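Local structure of nitrate transport protein (Xanthomonas axonopodis pv. citri, 3KSX) at residues A[110-124]-A[192-205]. The protein probably serves as the periplasmic binding protein of an alkanesulfonate uptake system, capturing sulfonates for transport, and is seen here with MOPS bound. Sequence-based numbering, arbitrary orientation.
Sequences PKAETILVPSKSALR and LTLDGSARLLANGE. With SO4 (sulfate ion), chain C.
L192 and T193, at the end of helix 188-194, touch the two methyls of L116, and from there the chain turns into 198-203, an edge strand of a five-stranded mixed sheet. It runs antiparallel to 113-118, in one lobe of the two-sheet periplasmic binding protein fold. In the turn, S119 OG gives G196 O a 2.5 Å bond, and S197 O accepts S119 N from above its carbonyl plane. A198 lays its methyl against CB of L116.

R199 pairs with V117 through two backbone bonds, then sends its side chain over to the 119-124 loop. A bend at chi3 (-81°) swings the guanidinium round; R199 NE meets S119 O, while R199 NH1 and NH2 both close on L123 O, at 2.9 and 3.0 Å, with that oxygen exactly in the guanidinium plane. V117 CG2 sits under one face; R124 stacks on the opposite one, planes 21° apart, two probable cations face to face, the carbonyls at the edge of R199 probably easing the repulsion.

L200 crosses T114 at about a right angle, L200 CD1 lying 3.5 Å from T114 CB. At L201 and A202, both facing I115, a classic bulge shifts the register: L201 N gives I115 O a 2.7 Å bond, A202 N only a weak one. N203 N donates a nearly straight hydrogen bond to O1 of a sulfate, probably from the crystallisation liquor, and a water links N203 ND2 to K111 O. Beyond it, G204 N and E113 N approach P110 O from opposite faces of its plane, and the E205 carboxylate crosses the K111 chain obliquely, E205 OE2 3.3 Å from K111 CE.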
# COMPACT_ATOMS: atom_id res chain seq x y z
N PRO A 110 -4.85 6.42 7.44
CA PRO A 110 -3.93 6.24 8.51
C PRO A 110 -4.46 5.27 9.56
O PRO A 110 -3.69 4.64 10.27
CB PRO A 110 -3.82 7.65 9.11
CG PRO A 110 -5.13 8.43 8.59
CD PRO A 110 -5.26 7.83 7.25
N LYS A 111 -5.77 5.16 9.72
CA LYS A 111 -6.31 4.22 10.69
C LYS A 111 -6.07 2.78 10.29
O LYS A 111 -6.06 1.87 11.15
CB LYS A 111 -7.83 4.47 10.80
CG LYS A 111 -8.17 5.78 11.52
CD LYS A 111 -9.66 6.12 11.22
CE LYS A 111 -10.17 7.17 12.20
NZ LYS A 111 -11.03 6.50 13.19
N ALA A 112 -5.87 2.56 8.99
CA ALA A 112 -5.69 1.25 8.44
C ALA A 112 -4.20 0.85 8.45
O ALA A 112 -3.88 -0.20 7.92
CB ALA A 112 -6.28 1.17 7.07
N GLU A 113 -3.28 1.72 8.92
CA GLU A 113 -1.85 1.35 9.03
C GLU A 113 -1.53 1.20 10.50
O GLU A 113 -1.66 2.17 11.24
CB GLU A 113 -0.87 2.42 8.49
CG GLU A 113 -1.13 2.75 7.06
CD GLU A 113 -0.26 1.90 6.08
OE1 GLU A 113 0.51 0.96 6.49
OE2 GLU A 113 -0.32 2.27 4.89
N THR A 114 -1.05 0.02 10.92
CA THR A 114 -1.01 -0.30 12.37
C THR A 114 0.25 -1.06 12.80
O THR A 114 0.81 -1.80 12.01
CB THR A 114 -2.26 -1.12 12.76
OG1 THR A 114 -2.16 -2.45 12.21
CG2 THR A 114 -3.54 -0.48 12.19
N ILE A 115 0.66 -0.89 14.07
CA ILE A 115 1.52 -1.78 14.77
C ILE A 115 0.63 -2.59 15.71
O ILE A 115 -0.08 -1.99 16.58
CB ILE A 115 2.60 -0.98 15.50
CG1 ILE A 115 3.35 -0.02 14.52
CG2 ILE A 115 3.64 -1.88 16.29
CD1 ILE A 115 4.43 0.83 15.31
N LEU A 116 0.70 -3.92 15.53
CA LEU A 116 -0.05 -4.92 16.29
C LEU A 116 0.90 -5.63 17.24
O LEU A 116 2.09 -5.83 16.91
CB LEU A 116 -0.74 -5.89 15.32
CG LEU A 116 -1.70 -5.40 14.25
CD1 LEU A 116 -2.36 -6.56 13.60
CD2 LEU A 116 -2.70 -4.49 14.85
N VAL A 117 0.41 -6.01 18.41
CA VAL A 117 1.09 -6.93 19.28
C VAL A 117 0.16 -8.08 19.60
O VAL A 117 -1.13 -7.91 19.56
CB VAL A 117 1.64 -6.29 20.61
CG1 VAL A 117 2.61 -5.16 20.27
CG2 VAL A 117 0.44 -5.77 21.44
N PRO A 118 0.75 -9.24 19.89
CA PRO A 118 -0.10 -10.35 20.34
C PRO A 118 -0.89 -9.85 21.56
O PRO A 118 -0.35 -9.12 22.42
CB PRO A 118 0.91 -11.43 20.77
CG PRO A 118 2.09 -11.16 19.83
CD PRO A 118 2.18 -9.64 19.89
N SER A 119 -2.14 -10.25 21.62
CA SER A 119 -3.05 -9.80 22.69
C SER A 119 -2.54 -10.24 24.07
O SER A 119 -2.64 -9.50 25.05
CB SER A 119 -4.50 -10.21 22.38
OG SER A 119 -4.61 -11.61 22.19
N LYS A 120 -1.81 -11.37 24.13
CA LYS A 120 -1.31 -11.82 25.41
C LYS A 120 -0.12 -11.06 25.95
O LYS A 120 0.30 -11.28 27.08
CB LYS A 120 -0.96 -13.30 25.37
CG LYS A 120 0.25 -13.61 24.48
CD LYS A 120 1.37 -14.28 25.28
CE LYS A 120 1.68 -15.65 24.75
NZ LYS A 120 3.16 -15.95 24.98
N SER A 121 0.46 -10.24 25.10
CA SER A 121 1.68 -9.53 25.37
C SER A 121 1.66 -8.53 26.51
O SER A 121 0.61 -7.88 26.79
CB SER A 121 2.02 -8.81 24.03
OG SER A 121 2.82 -7.74 24.23
N ALA A 122 2.82 -8.35 27.13
CA ALA A 122 3.02 -7.26 28.11
C ALA A 122 3.29 -5.92 27.45
O ALA A 122 3.49 -4.89 28.18
CB ALA A 122 4.22 -7.57 29.03
N LEU A 123 3.34 -5.86 26.11
CA LEU A 123 3.66 -4.56 25.48
C LEU A 123 2.44 -3.68 25.40
O LEU A 123 1.42 -4.13 24.93
CB LEU A 123 4.25 -4.75 24.05
CG LEU A 123 5.33 -5.79 23.93
CD1 LEU A 123 5.80 -5.84 22.45
CD2 LEU A 123 6.50 -5.56 24.92
N ARG A 124 2.55 -2.43 25.88
CA ARG A 124 1.37 -1.53 25.91
C ARG A 124 1.59 -0.13 25.41
O ARG A 124 0.63 0.63 25.19
CB ARG A 124 0.75 -1.46 27.33
CG ARG A 124 -0.02 -2.73 27.53
CD ARG A 124 -1.02 -2.82 28.67
NE ARG A 124 -1.32 -4.24 28.64
CZ ARG A 124 -0.51 -5.19 29.14
NH1 ARG A 124 0.63 -4.89 29.81
NH2 ARG A 124 -0.86 -6.45 28.97
N LEU A 192 -7.30 -9.67 12.87
CA LEU A 192 -6.61 -10.13 14.08
C LEU A 192 -7.12 -9.42 15.36
O LEU A 192 -7.13 -9.98 16.46
CB LEU A 192 -5.09 -9.94 13.91
CG LEU A 192 -4.33 -11.06 13.21
CD1 LEU A 192 -4.66 -11.19 11.76
CD2 LEU A 192 -2.81 -10.85 13.33
N THR A 193 -7.53 -8.17 15.26
CA THR A 193 -8.02 -7.46 16.43
C THR A 193 -9.45 -8.02 16.71
O THR A 193 -9.87 -8.17 17.89
CB THR A 193 -7.99 -5.90 16.25
OG1 THR A 193 -8.69 -5.53 15.05
CG2 THR A 193 -6.55 -5.44 16.16
N LEU A 194 -10.19 -8.40 15.64
CA LEU A 194 -11.56 -8.85 15.88
C LEU A 194 -11.61 -10.27 16.41
O LEU A 194 -12.52 -10.66 17.22
CB LEU A 194 -12.44 -8.72 14.65
CG LEU A 194 -13.00 -7.30 14.39
CD1 LEU A 194 -13.73 -7.34 13.09
CD2 LEU A 194 -13.96 -6.66 15.46
N ASP A 195 -10.65 -11.08 16.02
CA ASP A 195 -10.70 -12.49 16.49
C ASP A 195 -9.91 -12.70 17.78
O ASP A 195 -9.83 -13.86 18.28
CB ASP A 195 -10.31 -13.45 15.35
CG ASP A 195 -8.81 -13.55 15.10
OD1 ASP A 195 -7.98 -12.94 15.81
OD2 ASP A 195 -8.45 -14.26 14.12
N GLY A 196 -9.39 -11.62 18.33
CA GLY A 196 -8.63 -11.65 19.60
C GLY A 196 -7.15 -12.06 19.55
O GLY A 196 -6.48 -12.11 20.58
N SER A 197 -6.64 -12.19 18.34
CA SER A 197 -5.21 -12.51 18.12
C SER A 197 -4.25 -11.35 18.54
O SER A 197 -3.09 -11.59 18.98
CB SER A 197 -4.97 -12.81 16.63
OG SER A 197 -5.51 -14.05 16.20
N ALA A 198 -4.72 -10.12 18.38
CA ALA A 198 -3.89 -8.92 18.54
C ALA A 198 -4.59 -7.72 19.19
O ALA A 198 -5.86 -7.62 19.18
CB ALA A 198 -3.35 -8.47 17.16
N ARG A 199 -3.78 -6.87 19.80
CA ARG A 199 -4.19 -5.54 20.25
C ARG A 199 -3.53 -4.52 19.36
O ARG A 199 -2.40 -4.72 18.96
CB ARG A 199 -3.77 -5.21 21.71
CG ARG A 199 -4.58 -5.96 22.79
CD ARG A 199 -4.05 -5.54 24.15
NE ARG A 199 -2.82 -6.26 24.52
CZ ARG A 199 -1.62 -5.66 24.64
NH1 ARG A 199 -1.42 -4.37 24.41
NH2 ARG A 199 -0.59 -6.37 25.01
N LEU A 200 -4.25 -3.43 19.06
CA LEU A 200 -3.58 -2.28 18.41
C LEU A 200 -2.58 -1.62 19.36
O LEU A 200 -2.88 -1.20 20.52
CB LEU A 200 -4.66 -1.27 17.97
CG LEU A 200 -4.19 -0.01 17.28
CD1 LEU A 200 -3.55 -0.36 15.97
CD2 LEU A 200 -5.44 0.84 17.04
N LEU A 201 -1.35 -1.39 18.89
CA LEU A 201 -0.47 -0.66 19.75
C LEU A 201 -0.43 0.82 19.27
O LEU A 201 -0.41 1.73 20.09
CB LEU A 201 0.93 -1.28 19.74
CG LEU A 201 1.88 -0.67 20.76
CD1 LEU A 201 1.53 -1.17 22.07
CD2 LEU A 201 3.30 -1.11 20.51
N ALA A 202 -0.36 1.03 17.95
CA ALA A 202 -0.31 2.41 17.40
C ALA A 202 -0.80 2.37 15.98
O ALA A 202 -0.69 1.34 15.34
CB ALA A 202 1.12 2.95 17.43
N ASN A 203 -1.43 3.44 15.49
CA ASN A 203 -1.78 3.52 14.02
C ASN A 203 -1.13 4.72 13.42
O ASN A 203 -0.25 5.31 14.06
CB ASN A 203 -3.32 3.50 13.79
CG ASN A 203 -4.03 4.76 14.37
OD1 ASN A 203 -3.40 5.81 14.65
ND2 ASN A 203 -5.36 4.68 14.50
N GLY A 204 -1.56 5.10 12.20
CA GLY A 204 -0.84 6.09 11.48
C GLY A 204 -1.40 7.48 11.60
O GLY A 204 -0.90 8.35 10.93
N GLU A 205 -2.41 7.66 12.45
CA GLU A 205 -3.03 8.97 12.64
C GLU A 205 -2.01 9.97 13.15
O GLU A 205 -1.16 9.65 14.00
CB GLU A 205 -4.18 8.83 13.64
CG GLU A 205 -5.42 8.20 12.91
CD GLU A 205 -6.68 8.19 13.76
OE1 GLU A 205 -6.73 7.37 14.72
OE2 GLU A 205 -7.62 8.95 13.39
S SO4 C . -3.14 4.95 18.51
O1 SO4 C . -2.08 5.41 17.55
O2 SO4 C . -2.47 4.76 19.81
O3 SO4 C . -4.21 5.95 18.58
O4 SO4 C . -3.84 3.67 18.23
O HOH W 1 -6.80 2.22 13.61